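Local coordinates for protein inactive dihydroorotase-like domain (Chaetomium thermophilum, PDB 5NNL) that belongs to the dihydroorotase-like branch of the amidohydrolase superfamily as an inactive member, built on the (βα)8-barrel fold of its enzymatic relatives, at residues L186-C191 / L197-D202; F216-L221 / V237-A242; S90-V95 / K124-I129. All blocks are in the same frame, centred on the assembly; numbering follows the deposited sequence.

Interactions 1 and 2 lie toward the end of the (βα)8 barrel where strands finish, interaction 3 toward the other end. Interaction 2, whose centre lies about 7 Å from the centre of the chain, is fully buried and apolar, joining the end of the eighth strand to the loop before helix 242-251. Interaction 1, in an excursion after the seventh strand, is partly buried and mixes leucine packing with two hydrogen bonds. The two touch where Leu-197 CD2 lies 4.0 Å from Leu-221 CD1. Interaction 3, largely buried although its centre is about 17 Å from that of the chain, joins loops leading into the fourth and fifth strands, pairing an aliphatic lysine chain with a backbone carbonyl; its centre is about 34 Å from that of interaction 1.

Interaction 1: residues L186-C191 / L197-D202; sequences LSQKDC and LPTPED
Gln-188 grips 197-202 twice, once through its backbone and once through its side chain, in the excursion that follows the seventh strand of the (βα)8 barrel. Its backbone N donates to Pro-198 O at 2.9 Å, with an N-H...O angle of 144°. One residue back along the partner, Gln-188 NE2 reaches Leu-197 O at 3.0 Å, tilted 28° from the plane of that carbonyl. Successive peptide oxygens are thus held by a single residue. The glutamine chain is extended beyond CG (chi2 168°) and runs alongside Thr-199, whose CG2 lies 3.7 Å from Gln-188 OE1.

Leucine and proline packing accompanies these bonds. Leu-197 points toward the other segment and splits its methyls: CD2 meets Leu-186 CB at 4.0 Å, whereas CD1 lies against the peptide of Ser-187, 3.6 Å from its O. CD and CG of Pro-198 border Leu-186 O, and on the exposed side Pro-200 CG comes up against both Ser-187 OG and Lys-189 CB. Farther in, Leu-186 and Leu-197 both pack on helix 221-228.

A second shell shapes the two partners. Asp-190 OD2 takes the backbone N-H of Ser-187 at 2.9 Å, and Ser-187 OG accepts from Lys-189 N in an ST turn; together they curl the chain around Gln-188. Cys-191, which touches Leu-197 through CB, is tied by a disulfide to Cys-194 within the connecting loop. On the other partner, Thr-199 is the N-cap of helix 200-207, and Asp-202 OD1 accepts from Lys-159 N, bringing in the neighbouring helix 159-170. The capping bond itself runs from Asp-202 N to Thr-199 OG1, 3.0 Å away.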
ATOM      1  N   LEU A 186     -13.515   7.188  -5.829  1.00 35.49           N
ATOM      2  CA  LEU A 186     -14.432   6.290  -6.520  1.00 35.13           C
ATOM      3  C   LEU A 186     -15.351   5.648  -5.494  1.00 36.50           C
ATOM      4  O   LEU A 186     -14.897   5.237  -4.422  1.00 32.82           O
ATOM      5  CB  LEU A 186     -13.695   5.189  -7.292  1.00 36.46           C
ATOM      6  CG  LEU A 186     -12.751   5.623  -8.412  1.00 36.66           C
ATOM      7  CD1 LEU A 186     -11.893   4.449  -8.836  1.00 39.11           C
ATOM      8  CD2 LEU A 186     -13.523   6.172  -9.597  1.00 39.59           C
ATOM      9  N   SER A 187     -16.640   5.553  -5.832  1.00 34.64           N
ATOM     10  CA  SER A 187     -17.642   4.979  -4.941  1.00 36.69           C
ATOM     11  C   SER A 187     -18.595   4.108  -5.754  1.00 41.22           C
ATOM     12  O   SER A 187     -18.478   3.991  -6.978  1.00 40.73           O
ATOM     13  CB  SER A 187     -18.410   6.076  -4.193  1.00 36.78           C
ATOM     14  OG  SER A 187     -19.362   6.702  -5.036  1.00 39.49           O
ATOM     15  N   GLN A 188     -19.554   3.490  -5.059  1.00 40.50           N
ATOM     16  CA  GLN A 188     -20.550   2.659  -5.727  1.00 43.86           C
ATOM     17  C   GLN A 188     -21.499   3.475  -6.593  1.00 43.70           C
ATOM     18  O   GLN A 188     -22.197   2.901  -7.435  1.00 46.75           O
ATOM     19  CB  GLN A 188     -21.336   1.852  -4.694  1.00 39.29           C
ATOM     20  CG  GLN A 188     -20.671   0.529  -4.349  1.00 43.78           C
ATOM     21  CD  GLN A 188     -21.283  -0.143  -3.138  1.00 41.40           C
ATOM     22  OE1 GLN A 188     -22.499  -0.129  -2.957  1.00 42.56           O
ATOM     23  NE2 GLN A 188     -20.440  -0.728  -2.297  1.00 43.52           N
ATOM     24  N   LYS A 189     -21.545   4.795  -6.403  1.00 45.06           N
ATOM     25  CA  LYS A 189     -22.217   5.653  -7.374  1.00 46.49           C
ATOM     26  C   LYS A 189     -21.530   5.571  -8.730  1.00 47.42           C
ATOM     27  O   LYS A 189     -22.193   5.555  -9.775  1.00 49.21           O
ATOM     28  CB  LYS A 189     -22.235   7.096  -6.871  1.00 45.08           C
ATOM     29  CG  LYS A 189     -22.932   8.085  -7.804  1.00 54.44           C
ATOM     30  CD  LYS A 189     -24.435   8.105  -7.585  1.00 62.75           C
ATOM     31  CE  LYS A 189     -25.138   8.932  -8.650  1.00 67.03           C
ATOM     32  NZ  LYS A 189     -26.341   9.635  -8.116  1.00 64.01           N
ATOM     33  N   ASP A 190     -20.196   5.529  -8.735  1.00 46.68           N
ATOM     34  CA  ASP A 190     -19.455   5.429  -9.987  1.00 46.29           C
ATOM     35  C   ASP A 190     -19.525   4.023 -10.572  1.00 46.39           C
ATOM     36  O   ASP A 190     -19.432   3.859 -11.792  1.00 47.89           O
ATOM     37  CB  ASP A 190     -18.004   5.843  -9.755  1.00 45.17           C
ATOM     38  CG  ASP A 190     -17.894   7.177  -9.045  1.00 46.28           C
ATOM     39  OD1 ASP A 190     -18.593   8.125  -9.463  1.00 44.25           O
ATOM     40  OD2 ASP A 190     -17.132   7.273  -8.060  1.00 43.41           O
ATOM     41  N   CYS A 191     -19.683   3.007  -9.725  1.00 45.63           N
ATOM     42  CA  CYS A 191     -19.810   1.624 -10.184  1.00 46.19           C
ATOM     43  C   CYS A 191     -20.679   0.880  -9.186  1.00 45.92           C
ATOM     44  O   CYS A 191     -20.191   0.394  -8.156  1.00 45.92           O
ATOM     45  CB  CYS A 191     -18.454   0.935 -10.327  1.00 49.47           C
ATOM     46  SG  CYS A 191     -18.615  -0.852 -10.618  1.00 60.82           S
ATOM     47  N   LEU A 197     -15.740  -1.095  -3.629  1.00 41.61           N
ATOM     48  CA  LEU A 197     -15.648   0.341  -3.443  1.00 38.51           C
ATOM     49  C   LEU A 197     -16.561   0.780  -2.304  1.00 38.94           C
ATOM     50  O   LEU A 197     -17.540   0.101  -1.982  1.00 40.01           O
ATOM     51  CB  LEU A 197     -16.040   1.070  -4.723  1.00 36.74           C
ATOM     52  CG  LEU A 197     -15.108   0.975  -5.927  1.00 39.35           C
ATOM     53  CD1 LEU A 197     -15.747   1.665  -7.125  1.00 39.48           C
ATOM     54  CD2 LEU A 197     -13.751   1.587  -5.625  1.00 36.92           C
ATOM     55  N   PRO A 198     -16.269   1.917  -1.678  1.00 36.24           N
ATOM     56  CA  PRO A 198     -17.167   2.429  -0.637  1.00 35.58           C
ATOM     57  C   PRO A 198     -18.470   2.945  -1.224  1.00 36.21           C
ATOM     58  O   PRO A 198     -18.535   3.379  -2.377  1.00 35.10           O
ATOM     59  CB  PRO A 198     -16.362   3.571  -0.007  1.00 37.62           C
ATOM     60  CG  PRO A 198     -15.482   4.043  -1.115  1.00 33.75           C
ATOM     61  CD  PRO A 198     -15.105   2.801  -1.875  1.00 36.50           C
ATOM     62  N   THR A 199     -19.519   2.900  -0.408  1.00 36.60           N
ATOM     63  CA  THR A 199     -20.733   3.612  -0.750  1.00 36.94           C
ATOM     64  C   THR A 199     -20.469   5.111  -0.636  1.00 37.10           C
ATOM     65  O   THR A 199     -19.497   5.530  -0.002  1.00 37.93           O
ATOM     66  CB  THR A 199     -21.887   3.217   0.172  1.00 33.94           C
ATOM     67  OG1 THR A 199     -21.625   3.681   1.503  1.00 34.15           O
ATOM     68  CG2 THR A 199     -22.086   1.707   0.192  1.00 38.77           C
ATOM     69  N   PRO A 200     -21.309   5.944  -1.254  1.00 36.38           N
ATOM     70  CA  PRO A 200     -21.149   7.394  -1.058  1.00 36.10           C
ATOM     71  C   PRO A 200     -21.110   7.797   0.408  1.00 36.82           C
ATOM     72  O   PRO A 200     -20.343   8.694   0.779  1.00 35.59           O
ATOM     73  CB  PRO A 200     -22.368   7.973  -1.787  1.00 39.35           C
ATOM     74  CG  PRO A 200     -22.662   6.978  -2.856  1.00 37.74           C
ATOM     75  CD  PRO A 200     -22.340   5.632  -2.261  1.00 36.76           C
ATOM     76  N   GLU A 201     -21.912   7.153   1.258  1.00 36.46           N
ATOM     77  CA  GLU A 201     -21.881   7.468   2.684  1.00 37.74           C
ATOM     78  C   GLU A 201     -20.582   6.997   3.324  1.00 34.28           C
ATOM     79  O   GLU A 201     -20.015   7.697   4.172  1.00 34.46           O
ATOM     80  CB  GLU A 201     -23.076   6.838   3.399  1.00 38.77           C
ATOM     81  CG  GLU A 201     -22.993   6.969   4.922  1.00 42.27           C
ATOM     82  CD  GLU A 201     -24.329   6.776   5.619  1.00 49.30           C
ATOM     83  OE1 GLU A 201     -25.351   6.595   4.924  1.00 54.16           O
ATOM     84  OE2 GLU A 201     -24.353   6.808   6.868  1.00 52.29           O
ATOM     85  N   ASP A 202     -20.103   5.811   2.947  1.00 32.72           N
ATOM     86  CA  ASP A 202     -18.813   5.349   3.446  1.00 35.63           C
ATOM     87  C   ASP A 202     -17.711   6.329   3.060  1.00 31.89           C
ATOM     88  O   ASP A 202     -16.894   6.728   3.896  1.00 32.08           O
ATOM     89  CB  ASP A 202     -18.501   3.949   2.907  1.00 30.88           C
ATOM     90  CG  ASP A 202     -19.329   2.857   3.571  1.00 36.33           C
ATOM     91  OD1 ASP A 202     -19.745   3.035   4.736  1.00 36.05           O
ATOM     92  OD2 ASP A 202     -19.548   1.811   2.922  1.00 39.68           O
TER

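Interaction 2: residues F216-L221 / V237-A242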
ATOM      1  N   PHE A 216      -1.831   6.761   3.471  1.00 23.47           N
ATOM      2  CA  PHE A 216      -2.420   6.454   2.176  1.00 25.01           C
ATOM      3  C   PHE A 216      -1.627   5.326   1.533  1.00 28.30           C
ATOM      4  O   PHE A 216      -0.394   5.313   1.587  1.00 28.16           O
ATOM      5  CB  PHE A 216      -2.411   7.669   1.244  1.00 27.89           C
ATOM      6  CG  PHE A 216      -3.426   8.727   1.586  1.00 27.90           C
ATOM      7  CD1 PHE A 216      -4.709   8.391   1.987  1.00 27.31           C
ATOM      8  CD2 PHE A 216      -3.095  10.064   1.482  1.00 28.74           C
ATOM      9  CE1 PHE A 216      -5.631   9.372   2.287  1.00 31.16           C
ATOM     10  CE2 PHE A 216      -4.013  11.046   1.779  1.00 28.60           C
ATOM     11  CZ  PHE A 216      -5.279  10.705   2.180  1.00 26.24           C
ATOM     12  N   SER A 217      -2.336   4.382   0.926  1.00 24.56           N
ATOM     13  CA  SER A 217      -1.703   3.322   0.160  1.00 28.36           C
ATOM     14  C   SER A 217      -2.321   3.281  -1.227  1.00 26.57           C
ATOM     15  O   SER A 217      -3.376   3.865  -1.479  1.00 25.95           O
ATOM     16  CB  SER A 217      -1.854   1.950   0.837  1.00 30.24           C
ATOM     17  OG  SER A 217      -3.199   1.510   0.794  1.00 30.35           O
ATOM     18  N   ILE A 218      -1.634   2.606  -2.138  1.00 27.06           N
ATOM     19  CA  ILE A 218      -2.211   2.308  -3.441  1.00 27.67           C
ATOM     20  C   ILE A 218      -3.047   1.038  -3.382  1.00 29.55           C
ATOM     21  O   ILE A 218      -4.225   1.040  -3.755  1.00 28.10           O
ATOM     22  CB  ILE A 218      -1.088   2.213  -4.491  1.00 28.64           C
ATOM     23  CG1 ILE A 218      -0.351   3.556  -4.541  1.00 29.48           C
ATOM     24  CG2 ILE A 218      -1.660   1.801  -5.849  1.00 31.97           C
ATOM     25  CD1 ILE A 218       0.565   3.728  -5.709  1.00 33.80           C
ATOM     26  N   GLY A 219      -2.457  -0.051  -2.892  1.00 27.13           N
ATOM     27  CA  GLY A 219      -3.205  -1.250  -2.589  1.00 30.76           C
ATOM     28  C   GLY A 219      -3.471  -2.106  -3.811  1.00 31.53           C
ATOM     29  O   GLY A 219      -2.964  -1.870  -4.913  1.00 33.88           O
ATOM     30  N   SER A 220      -4.285  -3.136  -3.595  1.00 31.22           N
ATOM     31  CA  SER A 220      -4.750  -3.995  -4.673  1.00 31.35           C
ATOM     32  C   SER A 220      -6.060  -3.508  -5.270  1.00 33.26           C
ATOM     33  O   SER A 220      -6.542  -4.101  -6.239  1.00 31.71           O
ATOM     34  CB  SER A 220      -4.914  -5.437  -4.172  1.00 36.53           C
ATOM     35  OG  SER A 220      -5.877  -5.515  -3.133  1.00 30.97           O
ATOM     36  N   LEU A 221      -6.632  -2.436  -4.723  1.00 33.72           N
ATOM     37  CA  LEU A 221      -7.900  -1.929  -5.239  1.00 30.82           C
ATOM     38  C   LEU A 221      -7.818  -1.522  -6.702  1.00 31.95           C
ATOM     39  O   LEU A 221      -8.750  -1.855  -7.457  1.00 34.56           O
ATOM     40  CB  LEU A 221      -8.377  -0.757  -4.372  1.00 33.85           C
ATOM     41  CG  LEU A 221      -9.637  -0.026  -4.844  1.00 31.91           C
ATOM     42  CD1 LEU A 221     -10.803  -0.995  -5.036  1.00 37.81           C
ATOM     43  CD2 LEU A 221     -10.012   1.066  -3.850  1.00 32.54           C
ATOM     44  N   VAL A 237      -1.266  -0.699 -12.841  1.00 40.91           N
ATOM     45  CA  VAL A 237      -2.508   0.047 -12.666  1.00 38.55           C
ATOM     46  C   VAL A 237      -2.490   0.787 -11.337  1.00 36.29           C
ATOM     47  O   VAL A 237      -2.137   0.224 -10.293  1.00 33.78           O
ATOM     48  CB  VAL A 237      -3.729  -0.885 -12.755  1.00 39.98           C
ATOM     49  CG1 VAL A 237      -4.014  -1.259 -14.196  1.00 47.63           C
ATOM     50  CG2 VAL A 237      -3.545  -2.131 -11.889  1.00 38.10           C
ATOM     51  N   GLY A 238      -2.877   2.064 -11.375  1.00 35.09           N
ATOM     52  CA  GLY A 238      -3.100   2.847 -10.180  1.00 36.17           C
ATOM     53  C   GLY A 238      -1.874   3.488  -9.566  1.00 33.61           C
ATOM     54  O   GLY A 238      -2.020   4.243  -8.596  1.00 32.50           O
ATOM     55  N   ILE A 239      -0.675   3.233 -10.094  1.00 34.04           N
ATOM     56  CA  ILE A 239       0.531   3.754  -9.455  1.00 35.35           C
ATOM     57  C   ILE A 239       0.757   5.216  -9.820  1.00 34.39           C
ATOM     58  O   ILE A 239       1.046   6.042  -8.948  1.00 33.40           O
ATOM     59  CB  ILE A 239       1.748   2.882  -9.808  1.00 34.20           C
ATOM     60  CG1 ILE A 239       1.575   1.487  -9.202  1.00 34.26           C
ATOM     61  CG2 ILE A 239       3.041   3.524  -9.286  1.00 30.56           C
ATOM     62  CD1 ILE A 239       2.640   0.493  -9.610  1.00 35.62           C
ATOM     63  N   ALA A 240       0.629   5.564 -11.100  1.00 33.13           N
ATOM     64  CA  ALA A 240       0.836   6.939 -11.537  1.00 34.37           C
ATOM     65  C   ALA A 240      -0.375   7.833 -11.291  1.00 37.23           C
ATOM     66  O   ALA A 240      -0.263   9.052 -11.462  1.00 36.75           O
ATOM     67  CB  ALA A 240       1.203   6.959 -13.024  1.00 37.59           C
ATOM     68  N   ASP A 241      -1.513   7.259 -10.886  1.00 34.00           N
ATOM     69  CA  ASP A 241      -2.740   8.015 -10.643  1.00 36.35           C
ATOM     70  C   ASP A 241      -2.809   8.573  -9.229  1.00 32.37           C
ATOM     71  O   ASP A 241      -3.388   9.644  -9.009  1.00 30.90           O
ATOM     72  CB  ASP A 241      -3.961   7.116 -10.854  1.00 38.70           C
ATOM     73  CG  ASP A 241      -4.377   7.017 -12.298  1.00 43.99           C
ATOM     74  OD1 ASP A 241      -3.761   7.701 -13.146  1.00 49.59           O
ATOM     75  OD2 ASP A 241      -5.325   6.254 -12.582  1.00 38.59           O
ATOM     76  N   ALA A 242      -2.252   7.848  -8.259  1.00 32.08           N
ATOM     77  CA  ALA A 242      -2.600   8.081  -6.862  1.00 29.45           C
ATOM     78  C   ALA A 242      -2.231   9.491  -6.421  1.00 31.38           C
ATOM     79  O   ALA A 242      -3.083  10.243  -5.932  1.00 30.56           O
ATOM     80  CB  ALA A 242      -1.919   7.036  -5.981  1.00 30.52           C
TER
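Ile-218 fits into the bend formed by Gly-238, Ile-239 and Ala-242, just beyond the end of the eighth strand of the (βα)8 barrel. The contact joins that strand end to the loop that leads into helix 242-251, and all four residues are buried.

The contacts between side chains are purely aliphatic. Ile-218 CG1 lies 4.1 Å from Ala-242 CB, and its CD1 approaches Ile-239 CG1 at 4.3 Å. With chi1 at -60°, CG1 stands beside the backbone N and CG2 anti to it, which spreads the two branches over different parts of the bend.

Side chain also meets backbone. CD1 comes within 3.7 Å of Ile-239 CA, closer than it gets to the side chain of that residue. The positive phi of Gly-238 (84°) suits a glycine, whose lack of a side chain lets Ile-218 CG2 come close to its backbone.

Polar bonds hold the surroundings in place. Asn-11 OD1 accepts from Ile-218 N, Ser-217 OG bonds to Asp-178 OD2, and on the loop Asp-241 OD2 is bonded by both Ser-299 OG and Tyr-182 OH. Within the contact itself, the methyl CG2 of Ile-218 lies 3.7 Å from Gly-238 O.

Interaction 3: residues S90-V95 / K124-I129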
ATOM      1  N   SER A  90      10.218 -18.258  11.997  1.00 51.93           N
ATOM      2  CA  SER A  90      11.643 -18.532  11.837  1.00 53.93           C
ATOM      3  C   SER A  90      12.277 -17.708  10.725  1.00 52.78           C
ATOM      4  O   SER A  90      13.500 -17.757  10.553  1.00 52.50           O
ATOM      5  CB  SER A  90      11.862 -20.020  11.556  1.00 51.96           C
ATOM      6  OG  SER A  90      11.189 -20.439  10.376  1.00 47.95           O
ATOM      7  N   VAL A  91      11.478 -16.945   9.986  1.00 51.45           N
ATOM      8  CA  VAL A  91      11.911 -16.205   8.814  1.00 53.35           C
ATOM      9  C   VAL A  91      11.593 -14.718   8.942  1.00 49.32           C
ATOM     10  O   VAL A  91      11.757 -13.961   7.983  1.00 44.81           O
ATOM     11  CB  VAL A  91      11.273 -16.824   7.552  1.00 53.85           C
ATOM     12  CG1 VAL A  91      11.719 -16.169   6.289  1.00 54.65           C
ATOM     13  CG2 VAL A  91      11.622 -18.311   7.475  1.00 56.75           C
ATOM     14  N   ALA A  92      11.174 -14.280  10.134  1.00 49.29           N
ATOM     15  CA  ALA A  92      10.720 -12.907  10.325  1.00 44.14           C
ATOM     16  C   ALA A  92      11.785 -11.890   9.935  1.00 45.80           C
ATOM     17  O   ALA A  92      11.452 -10.789   9.479  1.00 41.89           O
ATOM     18  CB  ALA A  92      10.309 -12.699  11.781  1.00 43.52           C
ATOM     19  N   GLY A  93      13.063 -12.231  10.112  1.00 45.13           N
ATOM     20  CA  GLY A  93      14.132 -11.295   9.817  1.00 40.90           C
ATOM     21  C   GLY A  93      14.292 -10.978   8.344  1.00 40.94           C
ATOM     22  O   GLY A  93      14.956  -9.995   8.001  1.00 39.81           O
ATOM     23  N   GLU A  94      13.707 -11.790   7.465  1.00 41.98           N
ATOM     24  CA  GLU A  94      13.793 -11.567   6.028  1.00 39.62           C
ATOM     25  C   GLU A  94      12.635 -10.743   5.472  1.00 42.52           C
ATOM     26  O   GLU A  94      12.715 -10.295   4.323  1.00 39.97           O
ATOM     27  CB  GLU A  94      13.857 -12.912   5.301  1.00 39.87           C
ATOM     28  CG  GLU A  94      15.040 -13.781   5.730  1.00 48.87           C
ATOM     29  CD  GLU A  94      15.057 -15.138   5.052  1.00 52.21           C
ATOM     30  OE1 GLU A  94      14.937 -15.189   3.808  1.00 53.69           O
ATOM     31  OE2 GLU A  94      15.183 -16.158   5.764  1.00 54.85           O
ATOM     32  N   VAL A  95      11.570 -10.533   6.245  1.00 41.39           N
ATOM     33  CA  VAL A  95      10.438  -9.718   5.823  1.00 38.62           C
ATOM     34  C   VAL A  95      10.294  -8.554   6.798  1.00 39.40           C
ATOM     35  O   VAL A  95      10.919  -8.518   7.857  1.00 38.71           O
ATOM     36  CB  VAL A  95       9.128 -10.528   5.732  1.00 39.84           C
ATOM     37  CG1 VAL A  95       9.214 -11.549   4.603  1.00 38.27           C
ATOM     38  CG2 VAL A  95       8.819 -11.211   7.057  1.00 37.97           C
ATOM     39  N   LYS A 124       7.216  -8.899  18.795  1.00 49.91           N
ATOM     40  CA  LYS A 124       6.300  -7.858  19.253  1.00 53.62           C
ATOM     41  C   LYS A 124       6.584  -6.511  18.602  1.00 55.45           C
ATOM     42  O   LYS A 124       5.667  -5.695  18.450  1.00 55.86           O
ATOM     43  CB  LYS A 124       6.372  -7.724  20.774  1.00 58.24           C
ATOM     44  CG  LYS A 124       5.522  -6.586  21.335  1.00 59.90           C
ATOM     45  CD  LYS A 124       5.244  -6.767  22.825  1.00 64.38           C
ATOM     46  CE  LYS A 124       5.950  -5.725  23.685  1.00 65.25           C
ATOM     47  NZ  LYS A 124       5.118  -4.510  23.890  1.00 65.90           N
ATOM     48  N   HIS A 125       7.833  -6.252  18.220  1.00 57.00           N
ATOM     49  CA  HIS A 125       8.214  -4.979  17.625  1.00 58.14           C
ATOM     50  C   HIS A 125       8.324  -5.044  16.106  1.00 53.04           C
ATOM     51  O   HIS A 125       8.869  -4.120  15.496  1.00 55.31           O
ATOM     52  CB  HIS A 125       9.534  -4.494  18.230  1.00 62.00           C
ATOM     53  CG  HIS A 125       9.398  -3.970  19.626  1.00 67.60           C
ATOM     54  ND1 HIS A 125       8.201  -3.512  20.134  1.00 68.61           N
ATOM     55  CD2 HIS A 125      10.306  -3.831  20.621  1.00 72.64           C
ATOM     56  CE1 HIS A 125       8.378  -3.111  21.380  1.00 70.65           C
ATOM     57  NE2 HIS A 125       9.646  -3.295  21.701  1.00 73.54           N
ATOM     58  N   LYS A 126       7.822  -6.111  15.486  1.00 49.14           N
ATOM     59  CA  LYS A 126       7.755  -6.200  14.033  1.00 45.33           C
ATOM     60  C   LYS A 126       6.321  -5.964  13.570  1.00 48.53           C
ATOM     61  O   LYS A 126       5.396  -6.595  14.104  1.00 42.89           O
ATOM     62  CB  LYS A 126       8.242  -7.567  13.564  1.00 45.69           C
ATOM     63  CG  LYS A 126       8.805  -7.589  12.144  1.00 44.33           C
ATOM     64  CD  LYS A 126       9.945  -8.596  11.996  1.00 43.20           C
ATOM     65  CE  LYS A 126      11.196  -7.960  11.393  1.00 47.39           C
ATOM     66  NZ  LYS A 126      11.064  -7.714   9.929  1.00 45.47           N
ATOM     67  N   PRO A 127       6.080  -5.077  12.602  1.00 46.25           N
ATOM     68  CA  PRO A 127       4.699  -4.680  12.291  1.00 42.28           C
ATOM     69  C   PRO A 127       3.800  -5.844  11.896  1.00 39.83           C
ATOM     70  O   PRO A 127       4.232  -6.816  11.270  1.00 37.93           O
ATOM     71  CB  PRO A 127       4.868  -3.700  11.125  1.00 38.58           C
ATOM     72  CG  PRO A 127       6.239  -3.161  11.285  1.00 40.01           C
ATOM     73  CD  PRO A 127       7.058  -4.294  11.824  1.00 44.60           C
ATOM     74  N   ILE A 128       2.523  -5.717  12.265  1.00 33.61           N
ATOM     75  CA  ILE A 128       1.457  -6.608  11.821  1.00 36.89           C
ATOM     76  C   ILE A 128       0.400  -5.773  11.113  1.00 31.62           C
ATOM     77  O   ILE A 128      -0.002  -4.715  11.607  1.00 31.10           O
ATOM     78  CB  ILE A 128       0.827  -7.391  12.993  1.00 36.62           C
ATOM     79  CG1 ILE A 128       1.872  -8.312  13.632  1.00 38.31           C
ATOM     80  CG2 ILE A 128      -0.383  -8.200  12.511  1.00 35.31           C
ATOM     81  CD1 ILE A 128       1.381  -9.070  14.861  1.00 40.48           C
ATOM     82  N   ILE A 129      -0.061  -6.263   9.966  1.00 32.69           N
ATOM     83  CA  ILE A 129      -1.011  -5.549   9.123  1.00 33.74           C
ATOM     84  C   ILE A 129      -2.154  -6.496   8.781  1.00 32.55           C
ATOM     85  O   ILE A 129      -1.934  -7.686   8.533  1.00 32.59           O
ATOM     86  CB  ILE A 129      -0.332  -5.002   7.846  1.00 32.23           C
ATOM     87  CG1 ILE A 129      -1.374  -4.524   6.829  1.00 31.99           C
ATOM     88  CG2 ILE A 129       0.567  -6.054   7.223  1.00 34.35           C
ATOM     89  CD1 ILE A 129      -0.779  -3.790   5.635  1.00 34.42           C
TER
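This is a contact of one side chain with one turn, at the end of the (βα)8 barrel where strands begin: Lys-126, in the loop entering the fifth strand, reaches across to Ala-92 in the loop entering the fourth. With CG anti to the backbone N (chi1 -154°), the lysine chain leaves its own loop toward the partner. It then bends at each later torsion to bring its end to the turn.

The aliphatic part of the lysine carries the apolar share of the contact, with CD 4.1 Å from Ala-92 CB. The terminal NZ lies 3.1 Å from Ala-92 O in hydrogen-bonding position, but it is modelled too close to Val-95 O, so its exact place is doubtful.

The receiving turn is a short 3-10 segment, 92-94, with Glu-94 N bonded to Val-91 O at 3.0 Å. Val-95 packs on Leu-59 of helix 56-64 and on Trp-122. That tryptophan links the two sides, because its NE1, together with Arg-149 NH2, donates to Lys-126 O, which probably steadies the backbone from which the lysine chain starts. Within the turn, Ala-92 O also receives the backbone N-H of Val-95, with N and O 3.2 Å apart.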